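DITP/XTP pyrophosphatase (Coxiella burnetii, PDB 3TQU) probably hydrolyses the non-canonical purine nucleotides XTP, dITP and ITP to their monophosphates and diphosphate, cleansing the nucleotide pool. Local coordinates at residues A[44-49]-A[72-76]; A[121-125]-A[185-190]. All blocks are in the same frame, centred on the assembly; numbering follows the deposited sequence.

Contact 1: residues A[44-49]-A[72-76]; sequences ETGSTF and DSGLT. With CA (calcium ion), chain E.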
loop_
_atom_site.group_PDB
_atom_site.type_symbol
_atom_site.label_atom_id
_atom_site.label_comp_id
_atom_site.label_asym_id
_atom_site.label_seq_id
_atom_site.Cartn_x
_atom_site.Cartn_y
_atom_site.Cartn_z
ATOM N N GLU A 44 -14.217 -3.149 -9.270
ATOM C CA GLU A 44 -12.990 -2.406 -9.021
ATOM C C GLU A 44 -13.158 -0.950 -9.441
ATOM O O GLU A 44 -13.230 -0.640 -10.630
ATOM C CB GLU A 44 -11.824 -3.038 -9.773
ATOM C CG GLU A 44 -11.409 -4.390 -9.231
ATOM C CD GLU A 44 -10.398 -5.072 -10.120
ATOM O OE1 GLU A 44 -10.637 -5.129 -11.343
ATOM O OE2 GLU A 44 -9.365 -5.543 -9.601
ATOM N N THR A 45 -13.213 -0.058 -8.458
ATOM C CA THR A 45 -13.507 1.344 -8.721
ATOM C C THR A 45 -12.348 2.268 -8.358
ATOM O O THR A 45 -12.461 3.489 -8.480
ATOM C CB THR A 45 -14.764 1.793 -7.952
ATOM O OG1 THR A 45 -14.565 1.575 -6.551
ATOM C CG2 THR A 45 -15.973 0.995 -8.406
ATOM N N GLY A 46 -11.237 1.687 -7.917
ATOM C CA GLY A 46 -10.083 2.471 -7.516
ATOM C C GLY A 46 -9.235 2.950 -8.681
ATOM O O GLY A 46 -9.297 2.396 -9.776
ATOM N N SER A 47 -8.438 3.988 -8.442
ATOM C CA SER A 47 -7.550 4.517 -9.473
ATOM C C SER A 47 -6.117 4.015 -9.310
ATOM O O SER A 47 -5.256 4.308 -10.133
ATOM C CB SER A 47 -7.588 6.044 -9.492
ATOM O OG SER A 47 -8.865 6.490 -9.917
ATOM N N THR A 48 -5.876 3.253 -8.246
ATOM C CA THR A 48 -4.592 2.592 -8.037
ATOM C C THR A 48 -4.806 1.099 -7.829
ATOM O O THR A 48 -5.866 0.677 -7.364
ATOM C CB THR A 48 -3.873 3.124 -6.788
ATOM O OG1 THR A 48 -4.671 2.849 -5.628
ATOM C CG2 THR A 48 -3.629 4.620 -6.899
ATOM N N PHE A 49 -3.793 0.303 -8.155
ATOM C CA PHE A 49 -3.861 -1.137 -7.932
ATOM C C PHE A 49 -4.120 -1.435 -6.459
ATOM O O PHE A 49 -4.935 -2.298 -6.122
ATOM C CB PHE A 49 -2.576 -1.830 -8.398
ATOM C CG PHE A 49 -2.220 -1.548 -9.829
ATOM C CD1 PHE A 49 -3.056 -1.954 -10.858
ATOM C CD2 PHE A 49 -1.043 -0.883 -10.147
ATOM C CE1 PHE A 49 -2.731 -1.692 -12.177
ATOM C CE2 PHE A 49 -0.713 -0.622 -11.462
ATOM C CZ PHE A 49 -1.558 -1.027 -12.479
ATOM N N ASP A 72 -4.309 -6.730 -7.324
ATOM C CA ASP A 72 -4.625 -6.074 -8.582
ATOM C C ASP A 72 -3.325 -5.843 -9.339
ATOM O O ASP A 72 -2.272 -5.615 -8.734
ATOM C CB ASP A 72 -5.383 -4.763 -8.368
ATOM C CG ASP A 72 -5.915 -4.192 -9.664
ATOM O OD1 ASP A 72 -6.048 -4.974 -10.623
ATOM O OD2 ASP A 72 -6.195 -2.977 -9.736
ATOM N N SER A 73 -3.391 -5.914 -10.662
ATOM C CA SER A 73 -2.189 -5.837 -11.475
ATOM C C SER A 73 -2.440 -5.073 -12.763
ATOM O O SER A 73 -3.584 -4.883 -13.175
ATOM C CB SER A 73 -1.699 -7.243 -11.811
ATOM O OG SER A 73 -2.680 -7.940 -12.563
ATOM N N GLY A 74 -1.365 -4.648 -13.412
ATOM C CA GLY A 74 -1.507 -3.946 -14.668
ATOM C C GLY A 74 -0.189 -3.539 -15.282
ATOM O O GLY A 74 0.879 -3.731 -14.698
ATOM N N LEU A 75 -0.283 -2.980 -16.482
ATOM C CA LEU A 75 0.867 -2.494 -17.221
ATOM C C LEU A 75 0.837 -0.974 -17.177
ATOM O O LEU A 75 -0.210 -0.374 -17.412
ATOM C CB LEU A 75 0.771 -2.970 -18.670
ATOM C CG LEU A 75 1.886 -2.566 -19.626
ATOM C CD1 LEU A 75 3.231 -3.085 -19.135
ATOM C CD2 LEU A 75 1.579 -3.081 -21.028
ATOM N N THR A 76 1.971 -0.354 -16.859
ATOM C CA THR A 76 2.068 1.099 -16.880
ATOM C C THR A 76 3.134 1.512 -17.883
ATOM O O THR A 76 4.240 0.984 -17.874
ATOM C CB THR A 76 2.421 1.677 -15.499
ATOM O OG1 THR A 76 3.716 1.216 -15.099
ATOM C CG2 THR A 76 1.388 1.256 -14.462
HETATM CA CA CA E . -8.047 -5.657 -12.072
HETATM O O HOH W 1 -7.543 -3.064 -12.120
HETATM O O HOH W 2 -5.875 -6.296 -13.355
HETATM O O HOH W 3 -8.854 -5.715 -14.565
HETATM O O HOH W 4 -7.548 -7.911 -11.094
HETATM O O HOH W 5 -9.466 -7.723 -12.950
#
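The F49 ring meets the D72 carboxylate along its edge: CG of D72 lies in the ring plane, and CD1 of F49 comes within 3.5 Å of D72 OD2. The two planes are steeply inclined, 73° apart. Another edge atom, CE2 of F49, reaches CG2 of T76 at 4.1 Å, while the S73 carbonyl carbon and the G74 backbone nitrogen approach the ring obliquely. The ring lies close against the backbone of strand 68-77, with CZ of F49 3.6 Å from CA of G74.

The carboxylates of E44 and D72 are turned 49° from each other and meet through a calcium ion. E44 chelates it with both oxygens, OE1 at 2.7 Å and OE2 at 2.8 Å from the metal, whereas D72 gives OD1 alone, at 2.6 Å. Five waters complete eight ligands. D72 swings its carboxylate across from its own nitrogen (chi1 -171°), which sets OD1 on the metal and OD2 beside F49. D72 OD2 accepts from water 1 at 2.7 Å and from ND2 of N52; K56 bonds to E44 OE2, probably offsetting some of the negative charge. Water 2 also donates to the S73 carbonyl.

This is the acidic metal site of the HAM1 pyrophosphatases, where calcium probably occupies the magnesium position and D72 is the predicted proton acceptor.

Contact 2: residues A[121-125]-A[185-190]; sequences FHCVI and HRGQAL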
loop_
_atom_site.group_PDB
_atom_site.type_symbol
_atom_site.label_atom_id
_atom_site.label_comp_id
_atom_site.label_asym_id
_atom_site.label_seq_id
_atom_site.Cartn_x
_atom_site.Cartn_y
_atom_site.Cartn_z
ATOM N N PHE A 121 5.319 -3.718 -15.282
ATOM C CA PHE A 121 4.201 -4.502 -14.774
ATOM C C PHE A 121 4.167 -4.334 -13.263
ATOM O O PHE A 121 5.218 -4.338 -12.617
ATOM C CB PHE A 121 4.386 -5.986 -15.089
ATOM C CG PHE A 121 3.757 -6.425 -16.378
ATOM C CD1 PHE A 121 2.396 -6.275 -16.586
ATOM C CD2 PHE A 121 4.520 -7.024 -17.365
ATOM C CE1 PHE A 121 1.811 -6.691 -17.770
ATOM C CE2 PHE A 121 3.940 -7.446 -18.552
ATOM C CZ PHE A 121 2.584 -7.276 -18.751
ATOM N N HIS A 122 2.968 -4.201 -12.704
ATOM C CA HIS A 122 2.809 -4.064 -11.262
ATOM C C HIS A 122 1.870 -5.126 -10.725
ATOM O O HIS A 122 0.845 -5.429 -11.340
ATOM C CB HIS A 122 2.249 -2.686 -10.905
ATOM C CG HIS A 122 3.153 -1.554 -11.265
ATOM N ND1 HIS A 122 3.966 -0.928 -10.344
ATOM C CD2 HIS A 122 3.378 -0.933 -12.448
ATOM C CE1 HIS A 122 4.650 0.031 -10.943
ATOM N NE2 HIS A 122 4.311 0.049 -12.220
ATOM N N CYS A 123 2.217 -5.685 -9.570
ATOM C CA CYS A 123 1.308 -6.557 -8.842
ATOM C C CYS A 123 1.241 -6.116 -7.390
ATOM O O CYS A 123 2.256 -6.096 -6.692
ATOM C CB CYS A 123 1.760 -8.014 -8.911
ATOM S SG CYS A 123 0.745 -9.119 -7.895
ATOM N N VAL A 124 0.045 -5.757 -6.938
ATOM C CA VAL A 124 -0.139 -5.342 -5.557
ATOM C C VAL A 124 -1.064 -6.325 -4.866
ATOM O O VAL A 124 -2.202 -6.524 -5.292
ATOM C CB VAL A 124 -0.730 -3.923 -5.454
ATOM C CG1 VAL A 124 -0.883 -3.514 -3.982
ATOM C CG2 VAL A 124 0.143 -2.926 -6.200
ATOM N N ILE A 125 -0.556 -6.942 -3.808
ATOM C CA ILE A 125 -1.313 -7.896 -3.016
ATOM C C ILE A 125 -1.706 -7.243 -1.701
ATOM O O ILE A 125 -0.889 -6.580 -1.057
ATOM C CB ILE A 125 -0.470 -9.160 -2.728
ATOM C CG1 ILE A 125 -0.151 -9.884 -4.036
ATOM C CG2 ILE A 125 -1.189 -10.091 -1.755
ATOM C CD1 ILE A 125 0.765 -11.083 -3.874
ATOM N N HIS A 185 6.413 -9.445 -11.921
ATOM C CA HIS A 185 5.811 -8.603 -10.903
ATOM C C HIS A 185 5.041 -9.450 -9.897
ATOM O O HIS A 185 5.055 -9.171 -8.696
ATOM C CB HIS A 185 4.891 -7.570 -11.557
ATOM C CG HIS A 185 3.905 -8.158 -12.519
ATOM N ND1 HIS A 185 4.282 -8.951 -13.583
ATOM C CD2 HIS A 185 2.556 -8.057 -12.586
ATOM C CE1 HIS A 185 3.208 -9.314 -14.260
ATOM N NE2 HIS A 185 2.146 -8.786 -13.676
ATOM N N ARG A 186 4.370 -10.491 -10.389
ATOM C CA ARG A 186 3.661 -11.410 -9.506
ATOM C C ARG A 186 4.641 -12.220 -8.667
ATOM O O ARG A 186 4.462 -12.364 -7.459
ATOM C CB ARG A 186 2.753 -12.350 -10.301
ATOM C CG ARG A 186 1.474 -11.706 -10.811
ATOM C CD ARG A 186 0.512 -12.759 -11.355
ATOM N NE ARG A 186 0.339 -13.869 -10.420
ATOM C CZ ARG A 186 -0.461 -13.842 -9.356
ATOM N NH1 ARG A 186 -1.171 -12.757 -9.077
ATOM N NH2 ARG A 186 -0.549 -14.904 -8.565
ATOM N N GLY A 187 5.674 -12.753 -9.313
ATOM C CA GLY A 187 6.691 -13.509 -8.605
ATOM C C GLY A 187 7.285 -12.718 -7.451
ATOM O O GLY A 187 7.465 -13.247 -6.354
ATOM N N GLN A 188 7.590 -11.447 -7.698
ATOM C CA GLN A 188 8.191 -10.594 -6.675
ATOM C C GLN A 188 7.213 -10.296 -5.538
ATOM O O GLN A 188 7.577 -10.357 -4.362
ATOM C CB GLN A 188 8.720 -9.295 -7.297
ATOM C CG GLN A 188 9.891 -9.508 -8.247
ATOM C CD GLN A 188 10.314 -8.242 -8.970
ATOM O OE1 GLN A 188 10.876 -7.326 -8.371
ATOM N NE2 GLN A 188 10.050 -8.189 -10.270
ATOM N N ALA A 189 5.972 -9.979 -5.885
ATOM C CA ALA A 189 4.951 -9.758 -4.871
ATOM C C ALA A 189 4.789 -11.010 -4.012
ATOM O O ALA A 189 4.757 -10.935 -2.782
ATOM C CB ALA A 189 3.629 -9.376 -5.521
ATOM N N LEU A 190 4.707 -12.166 -4.667
ATOM C CA LEU A 190 4.505 -13.426 -3.962
ATOM C C LEU A 190 5.665 -13.762 -3.025
ATOM O O LEU A 190 5.453 -14.294 -1.934
ATOM C CB LEU A 190 4.263 -14.571 -4.951
ATOM C CG LEU A 190 2.916 -14.555 -5.675
ATOM C CD1 LEU A 190 2.825 -15.682 -6.693
ATOM C CD2 LEU A 190 1.783 -14.658 -4.670
#
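Aromatic contact between F121 and H185 dominates one end of this strand-helix interface. Their rings form an offset stack, with centroids 4.6 Å apart and planes only 12° from parallel. CB of F121 adds a CH-pi contact, sitting 3.4 Å from the centroid of the H185 ring and 15° off its normal. The opposite face of the imidazole carries CG of R186, offset toward the rim, so the ring is sandwiched between strand and helix atoms. The first torsion of H185, with CG between the backbone N and the carbonyl carbon, lays the imidazole against F121.

Polar contacts contribute no hydrogen bond between the segments. H122 O lies at the edge of the imidazole, 3.4 Å from H185 CD2, and H185 ND1 is buried without a partner in the model. The guanidinium of R186 finds its salt bridge outside, with E19 of helix 14-23.

Apolar packing continues along the helix. C123 SG touches A189 CB at 3.7 Å. I125 CD1 meets A189 CB at 3.7 Å and reaches L190 CD2 at 3.8 Å, the isoleucine and leucine side chains crossing at about a right angle.

The axes of the two short segments run in roughly the same direction, 30° apart, and approach to 7.2 Å, as where a helix packs on a sheet in an alpha/beta fold; the H185-R186 end belongs to the predicted substrate site of the HAM1 fold.

In the fold
Contacts 1 and 2 are both largely buried and share the mixed sheet, whose neighbouring strands 68-77 and 118-128 join them through probable backbone hydrogen bonds: G74 O to H122 N and D72 N to V124 O, each 2.9 Å. Their centres lie 12 Å apart. Contact 1 sets a loop against its strand and is partly hydrophilic, built on a hydrated metal beside an aromatic ring; the second subunit also packs on F49 and T76. Contact 2 sets a helix against the next strand and relies on stacking and apolar contacts. The predicted substrate residues S73 and H185 bring the two together, their side chains about 4 Å apart at nearest atoms.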